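Side-chain contacts in intracellular serine protease (Bacillus licheniformis, PDB 4ZOQ), which belongs to the subtilisin-like serine proteases and acts as a lanthipeptide protease in sequence-specific peptide bond cleavage, probably through a charge relay system: residues B[20-25]-B[261-266]; B[58-63]-B[267-272]. All coordinates share one frame; numbering follows the deposited sequence.

Contact 1: B[20-25]-B[261-266]; sequences KEYLWF and QMLNIP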
# COMPACT_ATOMS: atom_id res chain seq x y z
N LYS B 20 -1.80 -15.08 -20.24
CA LYS B 20 -2.95 -15.26 -19.36
C LYS B 20 -2.68 -16.31 -18.30
O LYS B 20 -3.24 -16.27 -17.21
CB LYS B 20 -4.19 -15.65 -20.17
CG LYS B 20 -4.67 -14.53 -21.10
CD LYS B 20 -5.89 -14.93 -21.93
CE LYS B 20 -6.36 -13.74 -22.76
NZ LYS B 20 -7.40 -14.10 -23.76
N GLU B 21 -1.78 -17.24 -18.59
CA GLU B 21 -1.45 -18.26 -17.60
C GLU B 21 -0.92 -17.67 -16.27
O GLU B 21 -1.13 -18.23 -15.21
CB GLU B 21 -0.43 -19.24 -18.17
CG GLU B 21 -1.03 -20.23 -19.12
CD GLU B 21 -2.14 -21.01 -18.47
OE1 GLU B 21 -1.92 -21.57 -17.36
OE2 GLU B 21 -3.24 -21.04 -19.05
N TYR B 22 -0.19 -16.56 -16.37
CA TYR B 22 0.46 -15.93 -15.22
C TYR B 22 -0.46 -14.93 -14.53
O TYR B 22 -0.11 -14.34 -13.49
CB TYR B 22 1.75 -15.22 -15.68
CG TYR B 22 2.66 -16.11 -16.51
CD1 TYR B 22 3.31 -17.20 -15.94
CD2 TYR B 22 2.89 -15.83 -17.85
CE1 TYR B 22 4.13 -18.01 -16.70
CE2 TYR B 22 3.72 -16.62 -18.60
CZ TYR B 22 4.33 -17.71 -18.04
OH TYR B 22 5.16 -18.50 -18.82
N LEU B 23 -1.65 -14.75 -15.10
CA LEU B 23 -2.67 -13.89 -14.54
C LEU B 23 -3.77 -14.72 -13.87
O LEU B 23 -4.90 -14.25 -13.71
CB LEU B 23 -3.25 -12.99 -15.63
CG LEU B 23 -2.43 -11.74 -16.00
CD1 LEU B 23 -2.80 -11.21 -17.38
CD2 LEU B 23 -2.64 -10.64 -14.98
N TRP B 24 -3.42 -15.95 -13.50
CA TRP B 24 -4.32 -16.86 -12.79
C TRP B 24 -4.93 -16.18 -11.58
O TRP B 24 -6.14 -16.37 -11.32
CB TRP B 24 -3.60 -18.14 -12.33
CG TRP B 24 -2.43 -17.89 -11.41
CD1 TRP B 24 -1.11 -17.74 -11.77
CD2 TRP B 24 -2.49 -17.74 -9.99
NE1 TRP B 24 -0.35 -17.53 -10.64
CE2 TRP B 24 -1.17 -17.51 -9.54
CE3 TRP B 24 -3.53 -17.77 -9.04
CZ2 TRP B 24 -0.86 -17.31 -8.19
CZ3 TRP B 24 -3.23 -17.55 -7.71
CH2 TRP B 24 -1.90 -17.33 -7.29
N PHE B 25 -4.14 -15.38 -10.87
CA PHE B 25 -4.64 -14.63 -9.70
C PHE B 25 -5.74 -13.64 -10.13
O PHE B 25 -6.72 -13.44 -9.40
CB PHE B 25 -3.50 -13.90 -8.96
CG PHE B 25 -2.98 -12.68 -9.69
CD1 PHE B 25 -1.98 -12.81 -10.64
CD2 PHE B 25 -3.52 -11.42 -9.45
CE1 PHE B 25 -1.53 -11.69 -11.34
CE2 PHE B 25 -3.06 -10.31 -10.14
CZ PHE B 25 -2.08 -10.45 -11.08
N GLN B 261 12.51 -13.21 -19.69
CA GLN B 261 12.99 -13.31 -21.07
C GLN B 261 12.91 -14.75 -21.52
O GLN B 261 12.42 -15.03 -22.63
CB GLN B 261 14.43 -12.82 -21.21
CG GLN B 261 14.74 -11.64 -20.35
CD GLN B 261 16.15 -11.11 -20.55
OE1 GLN B 261 17.16 -11.75 -20.18
NE2 GLN B 261 16.23 -9.89 -21.09
N MET B 262 13.35 -15.66 -20.66
CA MET B 262 13.26 -17.07 -20.97
C MET B 262 11.82 -17.53 -21.24
O MET B 262 11.60 -18.43 -22.04
CB MET B 262 13.83 -17.90 -19.82
CG MET B 262 13.78 -19.39 -20.09
SD MET B 262 14.05 -20.38 -18.61
CE MET B 262 12.38 -20.67 -18.07
N LEU B 263 10.84 -16.88 -20.61
CA LEU B 263 9.44 -17.25 -20.79
C LEU B 263 8.76 -16.37 -21.85
O LEU B 263 7.54 -16.41 -22.02
CB LEU B 263 8.68 -17.20 -19.46
CG LEU B 263 9.09 -18.22 -18.39
CD1 LEU B 263 8.40 -17.98 -17.04
CD2 LEU B 263 8.84 -19.66 -18.88
N ASN B 264 9.58 -15.57 -22.54
CA ASN B 264 9.13 -14.62 -23.57
C ASN B 264 8.10 -13.60 -23.10
O ASN B 264 7.24 -13.18 -23.86
CB ASN B 264 8.57 -15.40 -24.75
CG ASN B 264 9.62 -16.28 -25.38
OD1 ASN B 264 9.46 -17.50 -25.46
ND2 ASN B 264 10.71 -15.67 -25.83
N ILE B 265 8.26 -13.18 -21.86
CA ILE B 265 7.49 -12.07 -21.35
C ILE B 265 8.10 -10.79 -21.87
O ILE B 265 9.21 -10.44 -21.46
CB ILE B 265 7.51 -12.02 -19.81
CG1 ILE B 265 7.41 -13.42 -19.18
CG2 ILE B 265 6.51 -10.98 -19.31
CD1 ILE B 265 6.01 -13.97 -19.03
N PRO B 266 7.36 -10.04 -22.69
CA PRO B 266 7.92 -8.81 -23.27
C PRO B 266 8.07 -7.73 -22.19
O PRO B 266 7.50 -7.87 -21.11
CB PRO B 266 6.88 -8.42 -24.31
CG PRO B 266 5.63 -8.92 -23.77
CD PRO B 266 5.94 -10.20 -23.03
O HOH W 1 5.55 -18.47 -21.60

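Contact 2: B[58-63]-B[267-272]; sequences HPDLKA and KGYSLS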
# COMPACT_ATOMS: atom_id res chain seq x y z
N HIS B 58 2.87 3.80 -19.08
CA HIS B 58 2.67 2.37 -19.30
C HIS B 58 1.33 2.16 -20.00
O HIS B 58 0.32 2.72 -19.57
CB HIS B 58 2.74 1.57 -17.99
CG HIS B 58 2.84 0.08 -18.17
ND1 HIS B 58 1.77 -0.69 -18.60
CD2 HIS B 58 3.88 -0.77 -18.01
CE1 HIS B 58 2.15 -1.95 -18.69
NE2 HIS B 58 3.42 -2.03 -18.33
N PRO B 59 1.32 1.39 -21.10
CA PRO B 59 0.11 1.20 -21.92
C PRO B 59 -1.11 0.80 -21.10
O PRO B 59 -2.23 1.24 -21.36
CB PRO B 59 0.49 0.05 -22.87
CG PRO B 59 1.97 0.04 -22.90
CD PRO B 59 2.43 0.54 -21.56
N ASP B 60 -0.88 -0.01 -20.07
CA ASP B 60 -1.99 -0.49 -19.26
C ASP B 60 -2.42 0.51 -18.19
O ASP B 60 -3.58 0.50 -17.77
CB ASP B 60 -1.61 -1.82 -18.62
CG ASP B 60 -1.37 -2.90 -19.64
OD1 ASP B 60 -2.06 -2.91 -20.69
OD2 ASP B 60 -0.48 -3.73 -19.41
N LEU B 61 -1.52 1.40 -17.78
CA LEU B 61 -1.81 2.26 -16.62
C LEU B 61 -2.13 3.72 -17.01
O LEU B 61 -2.83 4.40 -16.27
CB LEU B 61 -0.63 2.24 -15.65
CG LEU B 61 -0.17 0.84 -15.26
CD1 LEU B 61 1.06 0.85 -14.33
CD2 LEU B 61 -1.33 0.01 -14.69
N LYS B 62 -1.65 4.19 -18.16
CA LYS B 62 -1.79 5.62 -18.49
C LYS B 62 -3.25 6.12 -18.52
O LYS B 62 -3.51 7.24 -18.11
CB LYS B 62 -1.08 5.95 -19.81
CG LYS B 62 -1.62 5.25 -21.04
CD LYS B 62 -0.76 5.61 -22.26
CE LYS B 62 -1.25 4.94 -23.55
NZ LYS B 62 -2.37 5.70 -24.19
N ALA B 63 -4.22 5.31 -18.96
CA ALA B 63 -5.64 5.75 -18.97
C ALA B 63 -6.23 6.06 -17.59
O ALA B 63 -7.22 6.80 -17.50
CB ALA B 63 -6.52 4.72 -19.66
N LYS B 267 8.84 -6.69 -22.46
CA LYS B 267 8.97 -5.62 -21.49
C LYS B 267 7.64 -4.95 -21.21
O LYS B 267 6.75 -4.95 -22.06
CB LYS B 267 9.99 -4.58 -21.92
CG LYS B 267 11.43 -5.08 -21.78
CD LYS B 267 12.41 -4.03 -22.34
CE LYS B 267 12.89 -4.37 -23.74
NZ LYS B 267 13.72 -3.24 -24.26
N GLY B 268 7.48 -4.45 -19.99
CA GLY B 268 6.21 -3.92 -19.56
C GLY B 268 5.53 -4.88 -18.60
O GLY B 268 4.49 -4.53 -18.02
N TYR B 269 6.05 -6.11 -18.50
CA TYR B 269 5.54 -7.11 -17.58
C TYR B 269 6.69 -7.86 -16.93
O TYR B 269 7.77 -7.96 -17.51
CB TYR B 269 4.59 -8.10 -18.27
CG TYR B 269 3.48 -7.39 -19.01
CD1 TYR B 269 2.39 -6.86 -18.33
CD2 TYR B 269 3.53 -7.25 -20.39
CE1 TYR B 269 1.38 -6.18 -19.01
CE2 TYR B 269 2.52 -6.60 -21.08
CZ TYR B 269 1.45 -6.06 -20.38
OH TYR B 269 0.44 -5.41 -21.07
N SER B 270 6.44 -8.36 -15.72
CA SER B 270 7.43 -9.18 -15.01
C SER B 270 6.75 -10.16 -14.04
O SER B 270 5.72 -9.86 -13.41
CB SER B 270 8.45 -8.32 -14.26
OG SER B 270 9.48 -9.12 -13.67
N LEU B 271 7.37 -11.31 -13.90
CA LEU B 271 6.90 -12.33 -13.00
C LEU B 271 7.47 -12.02 -11.62
O LEU B 271 8.67 -11.78 -11.46
CB LEU B 271 7.36 -13.68 -13.51
CG LEU B 271 6.34 -14.80 -13.61
CD1 LEU B 271 5.06 -14.32 -14.29
CD2 LEU B 271 7.00 -15.89 -14.42
N SER B 272 6.61 -12.04 -10.62
CA SER B 272 7.03 -11.63 -9.28
C SER B 272 6.14 -12.26 -8.21
O SER B 272 5.32 -13.13 -8.51
CB SER B 272 6.98 -10.09 -9.20
OG SER B 272 7.61 -9.58 -8.04

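Contact 1: B[20-25]-B[261-266]
Tyr22 reaches across to Leu263 and Ile265 with the CD2-CE2 side of its ring and its hydroxyl. The two methyls that meet the ring lie on the same side of its plane, each on a slant. Ile265 CD1 lies against the CD2-CE2 side, 3.5 Å from Tyr22 CE2 and close to Tyr22 CD2. Leu263 takes the far end, where Leu263 CD1 lies 3.7 Å from Tyr22 OH. Leu263 CB and CD2 gather about the same hydroxyl oxygen, at 3.8 Å and 3.9 Å from Tyr22 OH. With CG beside the backbone N (chi1 -51°) and anti to the carbonyl carbon, the Tyr22 ring is carried toward residues 263-265.

The phenol is not left in purely apolar surroundings. A water at the ring edge, in its plane, sits 2.8 Å from Tyr22 OH. It donates to Leu263 O, with its oxygen 2.9 Å from that carbonyl oxygen. A phenylalanine here has no hydroxyl for the water, which would probably be held less firmly beside Leu263 O.

Leu263 and Ile265 lie on either side of Asn264 in the turn that ends helix 258-262. Asn264, with positive phi, is its C-prime residue: Asn264 N bonds to Gln261 O, and Ile265 N to Asp260 O. Tyr22 thus packs a 3-10 turn, just ahead of helix 24-30, against a Schellman motif in the connection between strands 246-249 and 269-272.

Contact 2: B[58-63]-B[267-272]
The loop after strand 46-51, the strand that ends at the predicted active-site Asp51, is joined to the start of strand 269-272 by His58, Asp60, Gly268 and Tyr269. His58 NE2 donates to Gly268 O at 2.7 Å. The bond is nearly straight (163°), lies in the carbonyl plane and uses a lone pair of the oxygen. With His58 CG anti to the backbone N (chi1 -168°), the ring end turns to Gly268 though the CB bond does not. The other ring nitrogen, His58 ND1, accepts from Asp60 N at 3.1 Å. Two in-plane bonds thus fix the imidazole's rotation, consistent with a neutral ring protonated on NE2. Its edge also points to the face of Tyr269, a T-shaped pair.

Strand 269-272 pairs antiparallel with strand 246-249, and Gly268 stands just before it with positive phi. A CB on Gly268 would lie 3.5 Å from His58 NE2 and press on the preceding carbonyl oxygen.

Tyr269 OH donates to Asp60 OD2 at 2.5 Å, on the syn lone pair. The carboxylate and ring planes are 38° apart. The N-terminal region adds two grips: Gly12 N bonds to Asp60 OD1, and Leu13 N to Tyr269 OH.

In the fold
Both contacts are buried, but the centre of contact 1 is about 20 Å from the centre of the chain, that of contact 2 about 15 Å. Contact 1 packs the 3-10 turn before helix 24-30 on a helix-ending turn; it is mostly apolar and uses a water for its one polar link. Contact 2 fastens a loop after strand 46-51 to the start of strand 269-272, mostly by direct hydrogen bonds. Segment 267-272 directly follows 261-266, and its Leu271 joins the two contacts: Leu271 CD2 is 3.6 Å from Leu263 CD1, and Leu271 CD1 is 3.7 Å from Tyr22 CB. Asn256 ND2 bonds to both Ile265 O and Tyr269 O.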